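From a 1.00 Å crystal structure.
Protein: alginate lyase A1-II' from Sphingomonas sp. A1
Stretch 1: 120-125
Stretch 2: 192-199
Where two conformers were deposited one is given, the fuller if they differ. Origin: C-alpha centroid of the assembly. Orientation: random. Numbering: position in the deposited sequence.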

# COMPACT_ATOMS: atom_id res chain seq x y z
N ASN A 120 7.45 -7.27 -12.88
CA ASN A 120 7.62 -6.25 -11.88
C ASN A 120 8.25 -4.97 -12.48
O ASN A 120 8.98 -4.90 -13.47
CB ASN A 120 8.35 -6.77 -10.64
CG ASN A 120 8.37 -5.75 -9.48
OD1 ASN A 120 7.32 -5.41 -8.89
ND2 ASN A 120 9.54 -5.21 -9.11
N ALA A 121 7.87 -3.91 -11.79
CA ALA A 121 8.40 -2.55 -12.07
C ALA A 121 8.44 -1.82 -10.76
O ALA A 121 7.97 -2.36 -9.72
CB ALA A 121 7.56 -1.90 -13.13
N PRO A 122 9.04 -0.64 -10.68
CA PRO A 122 9.21 -0.00 -9.37
C PRO A 122 7.92 0.48 -8.74
O PRO A 122 6.96 0.78 -9.45
CB PRO A 122 10.13 1.22 -9.68
CG PRO A 122 10.83 0.80 -10.96
CD PRO A 122 9.77 0.08 -11.75
N PRO A 123 8.01 0.65 -7.44
CA PRO A 123 6.92 1.43 -6.78
C PRO A 123 6.95 2.83 -7.35
O PRO A 123 8.01 3.32 -7.72
CB PRO A 123 7.28 1.44 -5.31
CG PRO A 123 8.66 0.92 -5.22
CD PRO A 123 9.08 0.28 -6.51
N LEU A 124 5.76 3.44 -7.37
CA LEU A 124 5.66 4.87 -7.69
C LEU A 124 5.45 5.73 -6.44
O LEU A 124 6.18 6.70 -6.24
CB LEU A 124 4.49 5.11 -8.66
CG LEU A 124 4.22 6.61 -8.97
CD1 LEU A 124 5.41 7.22 -9.75
CD2 LEU A 124 2.91 6.76 -9.73
N VAL A 125 4.47 5.40 -5.61
CA VAL A 125 4.22 6.13 -4.36
C VAL A 125 4.35 5.15 -3.21
O VAL A 125 3.75 4.07 -3.26
CB VAL A 125 2.83 6.79 -4.33
CG1 VAL A 125 2.62 7.51 -2.99
CG2 VAL A 125 2.65 7.73 -5.54
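Stretch 2, residues 192-199: GWKNLKYY

The centre of the contact is Leu124, whose CA-to-CB bond points toward stretch 2. Its side chain has chi1 t and chi2 p, and its two methyls meet two aromatic rings. CD1 lies over one face of Trp193, 3.6 Å from the centroid of the six-membered ring and 12° off the ring normal. This is a CH-pi contact. The closest atom pair, Leu124 CD1 to Trp193 CZ2, is also 3.6 Å. The other methyl, Leu124 CD2, comes to 4.0 Å from Tyr198 CE1, at an oblique angle to that ring. Leu124 and Trp193 are the most heavily covered residues of the contact, and both are buried.

Trp193 and Tyr198 start sideways to stretch 1, but the ends of their side chains come nearer. Both have chi1 m. The rings, rather than the backbone, therefore bridge much of the gap. The nearest CA pairs confirm the spacing: Ala121 CA to Leu196 CA is 7.6 Å, and Leu124 CA to Tyr198 CA is 8.3 Å. The register advances in both stretches together, but the chains cross obliquely and do not lie alongside one another. No backbone hydrogen bond joins them, and the packing is mostly through side chains.

Next to this centre lies Leu196, with chi1 m and chi2 t. Its CA-to-CB bond points toward stretch 1, as that of Ala121 points toward stretch 2. Ala121 CB is 3.7 Å from Leu196 CD2. Pro122 adds a looser apolar contact, with its CD 4.3 Å from Leu196 CD1.

Stretch 1 is extended through Pro123, and the chain turns a corner at Leu124. Stretch 2 opens with the end of a 3-10 segment, Gly192 to Lys194, and becomes extended by Tyr198 and Tyr199. Two backbone hydrogen bonds, Asn195 N to Gly192 O at 2.9 Å and Leu196 N to Trp193 O at 3.3 Å, close the 3-10 segment and lead out of it.

Further out, carbonyl oxygens of stretch 1 approach the edge of the Trp193 ring, near its plane. Pro123 O is 3.8 Å from Trp193 CH2, and Pro122 O is 4.4 Å from Trp193 CZ3. No hydrogen bond crosses between the stretches. Tyr198 OH donates a hydrogen bond to Trp193 O at 2.7 Å, which ties the end of the Tyr198 side chain to the Trp193 backbone. Trp193 NE1 is hydrogen-bonded elsewhere in the structure. Lys194 and Asn195 are exposed and do not reach stretch 1.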

# COMPACT_ATOMS: atom_id res chain seq x y z
N GLY A 192 8.94 7.82 -19.44
CA GLY A 192 8.86 6.34 -19.38
C GLY A 192 7.82 5.83 -18.43
O GLY A 192 7.45 4.64 -18.54
N TRP A 193 7.32 6.62 -17.51
CA TRP A 193 6.19 6.14 -16.69
C TRP A 193 4.95 5.86 -17.54
O TRP A 193 4.09 5.11 -17.11
CB TRP A 193 5.86 7.14 -15.60
CG TRP A 193 6.81 7.25 -14.45
CD1 TRP A 193 7.64 8.33 -14.22
CD2 TRP A 193 7.05 6.32 -13.39
NE1 TRP A 193 8.39 8.13 -13.07
CE2 TRP A 193 8.01 6.89 -12.55
CE3 TRP A 193 6.51 5.06 -13.07
CZ2 TRP A 193 8.49 6.26 -11.39
CZ3 TRP A 193 7.00 4.45 -11.91
CH2 TRP A 193 7.97 5.02 -11.09
N LYS A 194 4.86 6.40 -18.75
CA LYS A 194 3.74 6.05 -19.61
C LYS A 194 3.85 4.62 -20.12
O LYS A 194 2.85 4.12 -20.65
CB LYS A 194 3.67 7.00 -20.83
CG LYS A 194 3.37 8.46 -20.48
CD LYS A 194 3.28 9.28 -21.75
CE LYS A 194 3.13 10.75 -21.50
NZ LYS A 194 2.84 11.50 -22.78
N ASN A 195 5.00 3.97 -19.97
CA ASN A 195 5.18 2.57 -20.41
C ASN A 195 5.01 1.57 -19.28
O ASN A 195 5.33 0.39 -19.46
CB ASN A 195 6.59 2.40 -21.00
CG ASN A 195 6.73 3.23 -22.29
OD1 ASN A 195 5.78 3.31 -23.06
ND2 ASN A 195 7.91 3.83 -22.45
N LEU A 196 4.43 2.03 -18.16
CA LEU A 196 4.09 1.16 -17.05
C LEU A 196 2.60 1.31 -16.78
O LEU A 196 1.98 2.31 -17.09
CB LEU A 196 4.91 1.53 -15.81
CG LEU A 196 6.40 1.34 -15.99
CD1 LEU A 196 7.08 1.79 -14.69
CD2 LEU A 196 6.78 -0.11 -16.29
N LYS A 197 2.06 0.27 -16.11
CA LYS A 197 0.73 0.33 -15.50
C LYS A 197 0.91 0.32 -14.00
O LYS A 197 2.05 0.29 -13.49
CB LYS A 197 -0.09 -0.88 -15.95
CG LYS A 197 -0.07 -1.00 -17.49
CD LYS A 197 -0.90 0.06 -18.17
CE LYS A 197 -2.39 -0.10 -18.00
NZ LYS A 197 -3.09 -1.18 -18.78
N TYR A 198 -0.20 0.39 -13.26
CA TYR A 198 -0.17 0.68 -11.83
C TYR A 198 -1.28 -0.05 -11.11
O TYR A 198 -2.34 -0.36 -11.68
CB TYR A 198 -0.39 2.23 -11.54
CG TYR A 198 0.62 3.04 -12.33
CD1 TYR A 198 1.91 3.23 -11.78
CD2 TYR A 198 0.36 3.52 -13.61
CE1 TYR A 198 2.87 3.93 -12.50
CE2 TYR A 198 1.32 4.18 -14.34
CZ TYR A 198 2.57 4.39 -13.80
OH TYR A 198 3.56 5.04 -14.48
N TYR A 199 -1.06 -0.29 -9.83
CA TYR A 199 -2.09 -0.79 -8.94
C TYR A 199 -1.84 -0.23 -7.54
O TYR A 199 -0.69 0.07 -7.15
CB TYR A 199 -2.13 -2.33 -8.91
CG TYR A 199 -0.86 -3.00 -8.49
CD1 TYR A 199 0.06 -3.42 -9.46
CD2 TYR A 199 -0.53 -3.24 -7.17
CE1 TYR A 199 1.24 -4.04 -9.12
CE2 TYR A 199 0.64 -3.84 -6.81
CZ TYR A 199 1.56 -4.24 -7.78
OH TYR A 199 2.72 -4.86 -7.40